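Local coordinates for germination protein (Bacillus megaterium, PDB 6O59) that probably acts in spore germination as the A subunit of germinant receptor GerK3, represented here by that subunit's N-terminal domain, at residues V28-K33 / Y59-L64; N38-A43 / L73-A78. All blocks are in the same frame, centred on the assembly; numbering follows the deposited sequence.

Contact 1: residues V28-K33 / Y59-L64; sequences VIRHFK and YLLQSL
Phe32 carries this contact, and its path can be followed outward from the strand. Phe32 CB meets Leu61 CD2 at 3.5 Å. CG, set between the backbone N and the carbonyl carbon (chi1 73°), and CD1 stay beside the same methyl, which approaches the ring obliquely: Leu61 CD2 is 3.7 Å from Phe32 CD1. On the other flank Phe32 CD2 lies 3.7 Å from the carbonyl O of Leu60. At the tip, Phe32 CZ touches Leu60 CD2 at 3.7 Å. Leu60 CB sits over one face of the Phe32 ring, 4.3 Å from its centroid and 23° off the normal, which meets the geometry of a CH-pi contact. Two consecutive helix residues thus share the aromatic: Leu61 takes its root, Leu60 its face and far end. Leu61 also sends CD1 to Arg30 CD at 4.1 Å, crossing that chain at about a right angle, while Arg30 NE is hydrogen-bonded to Gln57 one turn back in the helix. Just beyond, Ser63 with its positive phi (52°) closes the helix in a Schellman motif, Leu64 N reaching Tyr59 O at 2.8 Å. Phe32 and Leu60 both also touch Ile44 and Leu112 on strands 40-47 and 110-114. This is alpha/beta layer packing, helix 54-62 against one face of a five-stranded antiparallel sheet, at its edge strand 27-34 and the two strands beside it.

Contact 2: residues N38-A43 / L73-A78; sequences NSLAAA and LNDQNA
From the turn that leads into strand 40-47, the chain runs past a loop that lacks regular structure, and its first approach to that loop is made by Ser39. The CB of Ser39 points toward 73-78, and the hydroxyl sits between the backbone N and the carbonyl carbon (chi1 65°), which brings it close to the side-chain amide of Asn74. The separation is too long to count as a bond.

Leu40 follows and supplies most of what 38-43 contributes. Its CA is 6.8 Å from the CA of Asp75, the shortest such spacing between the two segments. With CG anti to the backbone N (chi1 -156°), the two methyls divide the loop between them. Leu40 CD2 has three neighbours on the loop: the backbone N of Asp75 at 3.5 Å, CB of Asn74 at 3.7 Å and CB of Ala78 at 3.9 Å. Leu40 CD1 instead lies against the carboxylate of Asp75, 3.8 Å from Asp75 OD2, a contact of apolar against polar atoms. The Leu40 and Asn74 side chains slide past each other in opposite directions, and the nearest Asn74 atom to Leu40 CD2 is CB. Positive phi at both Asn74 and Asp75 marks a sharp bend in the loop facing the leucine tip, and a weak bond from Gln76 N to Asn74 O spans the bend.

Past Leu40 the strand leaves the loop behind. Ala41 and Ala43 rest on Leu10 of helix 10-20, whereas Ala42 touches Phe32. Backbone bonds tie Leu40 to Ile34 on one flank and Ala41 to Asp115 on the other, placing the strand second in its antiparallel sheet, between 27-34 and 110-114, with its start beside the loop from which helix 78-86 sets out at Ala78.

How the contacts relate
Contact 1 and contact 2 have centres 12 Å apart, and each has its first segment in the same five-stranded sheet, in which strands 27-34 and 40-47 are adjacent and antiparallel. They meet directly through the backbone: Phe32 O lies 2.9 Å from Ala42 N, a probable hydrogen bond. Where the chain turns between these strands, Lys33 CG packs 3.2 Å from Asn38 O. Their segments alternate along the chain, 28-33, 38-43, 59-64, 73-78, so each strand of the hairpin is matched with a later piece: the C-terminal end of helix 54-62 in contact 1, the loop entering helix 78-86 in contact 2. Both are structural packing.

Contact 1: residues V28-K33 / Y59-L64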
loop_
_atom_site.group_PDB
_atom_site.type_symbol
_atom_site.label_atom_id
_atom_site.label_comp_id
_atom_site.label_asym_id
_atom_site.label_seq_id
_atom_site.Cartn_x
_atom_site.Cartn_y
_atom_site.Cartn_z
ATOM N N VAL A 28 4.558 -3.293 3.396
ATOM C CA VAL A 28 5.571 -3.675 4.392
ATOM C C VAL A 28 6.112 -5.088 4.135
ATOM O O VAL A 28 5.341 -6.034 3.957
ATOM C CB VAL A 28 5.024 -3.559 5.843
ATOM C CG1 VAL A 28 6.100 -3.862 6.866
ATOM C CG2 VAL A 28 4.435 -2.190 6.100
ATOM N N ILE A 29 7.455 -5.202 4.152
ATOM C CA ILE A 29 8.223 -6.435 4.031
ATOM C C ILE A 29 9.014 -6.607 5.333
ATOM O O ILE A 29 9.901 -5.803 5.630
ATOM C CB ILE A 29 9.137 -6.465 2.771
ATOM C CG1 ILE A 29 8.290 -6.404 1.481
ATOM C CG2 ILE A 29 10.055 -7.713 2.791
ATOM C CD1 ILE A 29 9.022 -6.171 0.167
ATOM N N ARG A 30 8.673 -7.637 6.115
ATOM C CA ARG A 30 9.381 -7.952 7.350
ATOM C C ARG A 30 10.229 -9.192 7.124
ATOM O O ARG A 30 9.695 -10.285 6.936
ATOM C CB ARG A 30 8.416 -8.156 8.535
ATOM C CG ARG A 30 7.573 -6.948 8.889
ATOM C CD ARG A 30 8.187 -6.153 9.999
ATOM N NE ARG A 30 7.166 -5.439 10.758
ATOM C CZ ARG A 30 6.942 -4.136 10.670
ATOM N NH1 ARG A 30 7.677 -3.382 9.859
ATOM N NH2 ARG A 30 5.996 -3.569 11.405
ATOM N N HIS A 31 11.544 -9.022 7.072
ATOM C CA HIS A 31 12.433 -10.168 6.913
ATOM C C HIS A 31 12.636 -10.851 8.242
ATOM O O HIS A 31 12.754 -10.182 9.275
ATOM C CB HIS A 31 13.792 -9.756 6.354
ATOM C CG HIS A 31 13.746 -9.295 4.943
ATOM N ND1 HIS A 31 13.663 -7.949 4.631
ATOM C CD2 HIS A 31 13.774 -10.013 3.800
ATOM C CE1 HIS A 31 13.644 -7.891 3.311
ATOM N NE2 HIS A 31 13.707 -9.108 2.768
ATOM N N PHE A 32 12.678 -12.178 8.220
ATOM C CA PHE A 32 12.970 -12.987 9.389
ATOM C C PHE A 32 13.610 -14.321 8.948
ATOM O O PHE A 32 13.757 -14.591 7.746
ATOM C CB PHE A 32 11.744 -13.181 10.291
ATOM C CG PHE A 32 10.662 -14.104 9.796
ATOM C CD1 PHE A 32 9.703 -13.659 8.895
ATOM C CD2 PHE A 32 10.570 -15.409 10.271
ATOM C CE1 PHE A 32 8.695 -14.513 8.454
ATOM C CE2 PHE A 32 9.554 -16.257 9.833
ATOM C CZ PHE A 32 8.619 -15.801 8.939
ATOM N N LYS A 33 14.058 -15.105 9.931
ATOM C CA LYS A 33 14.718 -16.371 9.690
ATOM C C LYS A 33 14.052 -17.460 10.488
ATOM O O LYS A 33 13.551 -17.221 11.590
ATOM C CB LYS A 33 16.211 -16.276 10.011
ATOM C CG LYS A 33 17.057 -16.318 8.756
ATOM C CD LYS A 33 17.994 -15.143 8.622
ATOM C CE LYS A 33 18.749 -15.244 7.319
ATOM N NZ LYS A 33 19.440 -13.973 6.977
ATOM N N TYR A 59 4.128 -14.216 16.432
ATOM C CA TYR A 59 4.420 -15.639 16.299
ATOM C C TYR A 59 5.664 -15.840 15.424
ATOM O O TYR A 59 6.632 -16.461 15.865
ATOM C CB TYR A 59 3.201 -16.395 15.722
ATOM C CG TYR A 59 3.526 -17.794 15.231
ATOM C CD1 TYR A 59 3.860 -18.029 13.897
ATOM C CD2 TYR A 59 3.508 -18.882 16.101
ATOM C CE1 TYR A 59 4.215 -19.301 13.454
ATOM C CE2 TYR A 59 3.830 -20.166 15.660
ATOM C CZ TYR A 59 4.181 -20.372 14.334
ATOM O OH TYR A 59 4.493 -21.636 13.887
ATOM N N LEU A 60 5.633 -15.272 14.204
ATOM C CA LEU A 60 6.671 -15.402 13.201
ATOM C C LEU A 60 7.981 -14.747 13.590
ATOM O O LEU A 60 9.008 -15.431 13.603
ATOM C CB LEU A 60 6.176 -14.824 11.871
ATOM C CG LEU A 60 5.083 -15.638 11.159
ATOM C CD1 LEU A 60 4.524 -14.876 9.970
ATOM C CD2 LEU A 60 5.586 -17.043 10.744
ATOM N N LEU A 61 7.953 -13.443 13.922
ATOM C CA LEU A 61 9.138 -12.648 14.224
ATOM C C LEU A 61 9.728 -12.903 15.614
ATOM O O LEU A 61 10.872 -12.514 15.848
ATOM C CB LEU A 61 8.860 -11.155 14.021
ATOM C CG LEU A 61 8.317 -10.749 12.648
ATOM C CD1 LEU A 61 7.990 -9.282 12.607
ATOM C CD2 LEU A 61 9.268 -11.097 11.539
ATOM N N GLN A 62 9.000 -13.565 16.521
ATOM C CA GLN A 62 9.583 -13.903 17.829
ATOM C C GLN A 62 9.857 -15.397 17.885
ATOM O O GLN A 62 10.415 -15.864 18.874
ATOM C CB GLN A 62 8.696 -13.482 19.012
ATOM C CG GLN A 62 8.508 -11.986 19.190
ATOM C CD GLN A 62 7.313 -11.632 20.045
ATOM O OE1 GLN A 62 6.639 -10.629 19.794
ATOM N NE2 GLN A 62 7.025 -12.424 21.082
ATOM N N SER A 63 9.480 -16.141 16.801
ATOM C CA SER A 63 9.579 -17.601 16.607
ATOM C C SER A 63 8.923 -18.310 17.805
ATOM O O SER A 63 9.610 -18.862 18.670
ATOM C CB SER A 63 11.024 -18.042 16.382
ATOM O OG SER A 63 11.066 -19.347 15.831
ATOM N N LEU A 64 7.579 -18.227 17.869
ATOM C CA LEU A 64 6.774 -18.721 18.989
ATOM C C LEU A 64 6.279 -20.177 18.818
ATOM O O LEU A 64 5.505 -20.662 19.654
ATOM C CB LEU A 64 5.589 -17.758 19.221
ATOM C CG LEU A 64 5.669 -16.751 20.406
ATOM C CD1 LEU A 64 7.066 -16.169 20.606
ATOM C CD2 LEU A 64 4.666 -15.627 20.239
#

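Contact 2: residues N38-A43 / L73-A78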
loop_
_atom_site.group_PDB
_atom_site.type_symbol
_atom_site.label_atom_id
_atom_site.label_comp_id
_atom_site.label_asym_id
_atom_site.label_seq_id
_atom_site.Cartn_x
_atom_site.Cartn_y
_atom_site.Cartn_z
ATOM N N ASN A 38 18.836 -20.983 12.013
ATOM C CA ASN A 38 18.234 -19.803 11.363
ATOM C C ASN A 38 18.795 -19.643 9.932
ATOM O O ASN A 38 19.181 -18.548 9.510
ATOM C CB ASN A 38 18.426 -18.536 12.215
ATOM C CG ASN A 38 17.701 -18.616 13.531
ATOM O OD1 ASN A 38 16.482 -18.411 13.617
ATOM N ND2 ASN A 38 18.437 -18.939 14.585
ATOM N N SER A 39 18.860 -20.779 9.211
ATOM C CA SER A 39 19.386 -20.905 7.851
ATOM C C SER A 39 18.350 -20.520 6.797
ATOM O O SER A 39 18.721 -20.048 5.722
ATOM C CB SER A 39 19.839 -22.341 7.601
ATOM O OG SER A 39 18.746 -23.248 7.632
ATOM N N LEU A 40 17.065 -20.753 7.091
ATOM C CA LEU A 40 16.018 -20.504 6.125
ATOM C C LEU A 40 15.432 -19.104 6.260
ATOM O O LEU A 40 14.804 -18.782 7.265
ATOM C CB LEU A 40 14.935 -21.573 6.272
ATOM C CG LEU A 40 14.061 -21.848 5.063
ATOM C CD1 LEU A 40 14.869 -22.344 3.886
ATOM C CD2 LEU A 40 13.026 -22.872 5.410
ATOM N N ALA A 41 15.635 -18.274 5.227
ATOM C CA ALA A 41 15.103 -16.921 5.175
ATOM C C ALA A 41 13.631 -16.960 4.814
ATOM O O ALA A 41 13.225 -17.758 3.973
ATOM C CB ALA A 41 15.866 -16.093 4.160
ATOM N N ALA A 42 12.829 -16.112 5.468
ATOM C CA ALA A 42 11.397 -15.967 5.226
ATOM C C ALA A 42 11.005 -14.498 5.315
ATOM O O ALA A 42 11.790 -13.683 5.804
ATOM C CB ALA A 42 10.605 -16.802 6.222
ATOM N N ALA A 43 9.819 -14.146 4.807
ATOM C CA ALA A 43 9.325 -12.767 4.853
ATOM C C ALA A 43 7.816 -12.693 5.041
ATOM O O ALA A 43 7.087 -13.555 4.527
ATOM C CB ALA A 43 9.715 -12.011 3.585
ATOM N N LEU A 73 12.844 -30.174 10.356
ATOM C CA LEU A 73 14.075 -29.402 10.266
ATOM C C LEU A 73 14.097 -28.623 8.924
ATOM O O LEU A 73 14.984 -28.806 8.080
ATOM C CB LEU A 73 15.342 -30.279 10.488
ATOM C CG LEU A 73 15.413 -31.668 9.840
ATOM C CD1 LEU A 73 16.811 -31.951 9.344
ATOM C CD2 LEU A 73 14.973 -32.757 10.813
ATOM N N ASN A 74 13.062 -27.766 8.757
ATOM C CA ASN A 74 12.787 -26.799 7.695
ATOM C C ASN A 74 12.975 -27.320 6.239
ATOM O O ASN A 74 12.924 -28.520 5.964
ATOM C CB ASN A 74 13.649 -25.515 7.922
ATOM C CG ASN A 74 15.165 -25.649 7.781
ATOM O OD1 ASN A 74 15.731 -25.570 6.682
ATOM N ND2 ASN A 74 15.862 -25.819 8.900
ATOM N N ASP A 75 13.067 -26.338 5.317
ATOM C CA ASP A 75 13.322 -26.323 3.879
ATOM C C ASP A 75 12.196 -26.881 3.021
ATOM O O ASP A 75 11.823 -26.216 2.055
ATOM C CB ASP A 75 14.642 -27.018 3.510
ATOM C CG ASP A 75 15.657 -26.062 2.905
ATOM O OD1 ASP A 75 16.723 -25.857 3.525
ATOM O OD2 ASP A 75 15.376 -25.506 1.815
ATOM N N GLN A 76 11.684 -28.084 3.322
ATOM C CA GLN A 76 10.674 -28.716 2.473
ATOM C C GLN A 76 9.255 -28.566 3.021
ATOM O O GLN A 76 8.372 -28.160 2.262
ATOM C CB GLN A 76 10.984 -30.207 2.202
ATOM C CG GLN A 76 12.358 -30.729 2.680
ATOM C CD GLN A 76 13.576 -30.202 1.942
ATOM O OE1 GLN A 76 13.495 -29.579 0.874
ATOM N NE2 GLN A 76 14.749 -30.447 2.512
ATOM N N ASN A 77 9.026 -28.880 4.312
ATOM C CA ASN A 77 7.690 -28.798 4.917
ATOM C C ASN A 77 7.463 -27.503 5.749
ATOM O O ASN A 77 6.367 -27.323 6.286
ATOM C CB ASN A 77 7.430 -30.034 5.784
ATOM N N ALA A 78 8.466 -26.597 5.808
ATOM C CA ALA A 78 8.450 -25.350 6.593
ATOM C C ALA A 78 7.120 -24.602 6.533
ATOM O O ALA A 78 6.546 -24.333 7.583
ATOM C CB ALA A 78 9.576 -24.426 6.157
#